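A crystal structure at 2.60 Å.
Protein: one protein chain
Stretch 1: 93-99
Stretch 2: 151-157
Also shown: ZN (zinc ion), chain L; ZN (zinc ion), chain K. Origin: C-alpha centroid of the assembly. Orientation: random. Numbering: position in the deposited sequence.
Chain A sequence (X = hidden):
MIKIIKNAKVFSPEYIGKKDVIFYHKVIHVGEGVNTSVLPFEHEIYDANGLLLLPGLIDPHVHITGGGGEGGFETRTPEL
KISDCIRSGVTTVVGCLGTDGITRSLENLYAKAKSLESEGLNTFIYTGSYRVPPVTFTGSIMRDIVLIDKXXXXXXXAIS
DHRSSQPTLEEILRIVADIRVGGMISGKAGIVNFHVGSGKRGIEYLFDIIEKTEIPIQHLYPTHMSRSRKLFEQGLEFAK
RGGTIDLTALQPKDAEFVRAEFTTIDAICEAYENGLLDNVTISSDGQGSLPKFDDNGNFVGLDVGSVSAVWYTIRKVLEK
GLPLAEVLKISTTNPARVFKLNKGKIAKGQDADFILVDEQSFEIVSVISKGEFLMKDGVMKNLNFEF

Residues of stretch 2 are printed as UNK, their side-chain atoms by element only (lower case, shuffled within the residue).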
# COMPACT_ATOMS: atom_id res chain seq x y z
N VAL A 93 -32.38 17.25 -3.10
CA VAL A 93 -31.33 17.58 -2.12
C VAL A 93 -29.99 17.15 -2.71
O VAL A 93 -29.93 16.16 -3.41
CB VAL A 93 -31.71 16.88 -0.80
CG1 VAL A 93 -30.54 16.33 -0.04
CG2 VAL A 93 -32.52 17.82 0.06
N VAL A 94 -28.97 17.94 -2.49
CA VAL A 94 -27.56 17.61 -2.80
C VAL A 94 -26.84 17.57 -1.47
O VAL A 94 -26.78 18.65 -0.80
CB VAL A 94 -26.91 18.60 -3.77
CG1 VAL A 94 -25.57 18.04 -4.23
CG2 VAL A 94 -27.77 18.86 -4.99
N GLY A 95 -26.38 16.36 -1.11
CA GLY A 95 -25.78 16.05 0.20
C GLY A 95 -24.27 16.13 0.13
O GLY A 95 -23.69 15.65 -0.86
N CYS A 96 -23.64 16.71 1.14
CA CYS A 96 -22.18 16.72 1.27
C CYS A 96 -21.77 16.46 2.72
O CYS A 96 -22.65 16.49 3.62
CB CYS A 96 -21.64 18.05 0.79
SG CYS A 96 -22.33 19.45 1.71
N LEU A 97 -20.46 16.31 2.93
CA LEU A 97 -19.80 16.35 4.25
C LEU A 97 -19.21 17.74 4.51
O LEU A 97 -18.95 18.49 3.56
CB LEU A 97 -18.67 15.32 4.32
CG LEU A 97 -19.06 13.90 3.95
CD1 LEU A 97 -17.86 12.99 4.05
CD2 LEU A 97 -20.18 13.43 4.85
N GLY A 98 -18.91 18.02 5.78
CA GLY A 98 -18.43 19.34 6.22
C GLY A 98 -17.12 19.24 6.96
O GLY A 98 -16.25 18.54 6.51
N THR A 99 -16.97 19.96 8.05
CA THR A 99 -15.71 20.00 8.83
C THR A 99 -15.20 18.59 9.10
O THR A 99 -14.02 18.37 8.90
CB THR A 99 -15.92 20.74 10.14
OG1 THR A 99 -16.63 21.92 9.76
CG2 THR A 99 -14.61 21.08 10.80
N UNK A 151 -22.66 10.91 -7.43
CA UNK A 151 -21.59 11.92 -7.18
C UNK A 151 -21.64 12.99 -8.30
O UNK A 151 -21.52 12.60 -9.49
c UNK A 151 -20.22 11.25 -7.07
c UNK A 151 -19.10 12.26 -7.02
c UNK A 151 -20.16 10.34 -5.86
N UNK A 152 -21.90 14.26 -7.97
CA UNK A 152 -22.04 15.34 -9.00
C UNK A 152 -20.90 16.36 -8.88
O UNK A 152 -20.92 17.35 -9.62
c UNK A 152 -22.85 17.24 -6.84
c UNK A 152 -24.44 15.02 -9.58
c UNK A 152 -23.89 16.48 -7.62
c UNK A 152 -23.43 16.00 -8.99
N UNK A 153 -19.93 16.11 -8.01
CA UNK A 153 -18.89 17.10 -7.71
C UNK A 153 -18.12 16.77 -6.46
O UNK A 153 -18.29 15.68 -5.93
N UNK A 154 -17.23 17.68 -6.07
CA UNK A 154 -16.43 17.60 -4.84
C UNK A 154 -16.80 18.82 -4.01
O UNK A 154 -17.05 19.86 -4.58
c UNK A 154 -14.12 17.28 -3.87
c UNK A 154 -14.93 17.57 -5.14
c UNK A 154 -14.47 18.86 -5.81
N UNK A 155 -16.88 18.64 -2.71
CA UNK A 155 -17.37 19.68 -1.80
C UNK A 155 -17.67 19.09 -0.43
O UNK A 155 -17.72 17.88 -0.30
N UNK A 156 -17.82 19.98 0.56
CA UNK A 156 -17.57 21.39 0.34
C UNK A 156 -16.13 21.70 0.78
O UNK A 156 -15.83 21.57 1.96
o UNK A 156 -20.55 22.33 4.10
o UNK A 156 -19.75 24.11 3.02
c UNK A 156 -18.63 22.27 1.00
c UNK A 156 -19.80 22.85 3.24
c UNK A 156 -18.99 21.87 2.40
N UNK A 157 -15.27 22.09 -0.15
CA UNK A 157 -13.84 22.41 0.10
C UNK A 157 -13.78 23.77 0.79
O UNK A 157 -14.34 24.71 0.27
c UNK A 157 -12.43 20.95 -3.17
c UNK A 157 -13.09 22.41 -1.23
c UNK A 157 -11.68 22.95 -1.06
c UNK A 157 -13.11 21.01 -1.83
ZN ZN L . -22.28 23.20 4.76
ZN ZN K . -20.04 25.51 4.75
O HOH W 1 -19.21 15.37 0.43

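Position 151 opens the second stretch with three side-chain carbons, one attached to the backbone and carrying the other two. The side chain is out of reach of the first stretch. This short fork without a heteroatom is that of valine, and Val151 takes the t rotamer.

At position 152 there are four side-chain carbons, forked at the first, with one arm two carbons long. The CA-to-CB bond points toward the first stretch, and the end carbon of the longer arm lies 3.9 Å from Val94 CG1. A beta-branched chain of four carbons is isoleucine. With chi1 and chi2 both in the p well, Ile152 brings CD1 against Val94, so the two side chains meet although their CA atoms are 8.6 Å apart.

Position 153 has no side-chain atoms beyond the backbone, makes no contact with the first stretch, and is glycine. The phi/psi of Gly153, 165/-175, is a nearly fully extended conformation.

Position 154 again shows three carbons, the first bearing the other two, all out of reach of the first stretch, and is therefore valine. The side chain of Val154, in the p rotamer, contributes nothing directly to the contact.

Position 155 is bare of side-chain atoms. Here the backbone itself does the touching: the backbone O of position 155 is 4.1 Å from Cys96 CB and the same distance from Leu97 O. The absence of a side chain makes it glycine. The CA atoms of Gly155 and Cys96 are 6.4 Å apart, and no side chain of position 155 intervenes.

Position 156 follows a cis peptide bond and carries three carbons in a row, the third bearing two oxygens. Each oxygen lies within coordinating reach of a different zinc ion, and one of them lies near Cys96 SG and Gly98 CA. The backbone is close as well, with Leu97 O 3.5 Å from the backbone N of position 156, but this approach is not a hydrogen bond. Such a carboxylate on a two-methylene arm is glutamate. OE2 of Glu156 binds the zinc of chain L at 2.0 Å, and its OE1 binds the zinc of chain K at 2.2 Å, so one carboxylate bridges the two metals. OE2 of Glu156 also lies 4.1 Å from Cys96 SG and 4.2 Å from Gly98 CA.

Position 157 has four carbons, forked at the first and with one two-carbon arm. Its CA-to-CB bond points away from the first stretch, which it does not touch. The branching is that of isoleucine, Ile157.

The contact is small, burying 211 Å² in all, and no direct hydrogen bond crosses it. At one end, Val94 and Ile152 form an apolar pair. Farther along, water 1 links the two backbones, accepting from Leu97 N at 2.9 Å and lying 3.0 Å from Gly155 O as a possible donor. At the metal end, Glu156 packs beside Cys96 and Gly98 while its carboxylate is held by zinc. The stretches run in roughly the same direction, 29° apart, joined by packing and a water.

Stretch 2 151-157: VIGVGEI
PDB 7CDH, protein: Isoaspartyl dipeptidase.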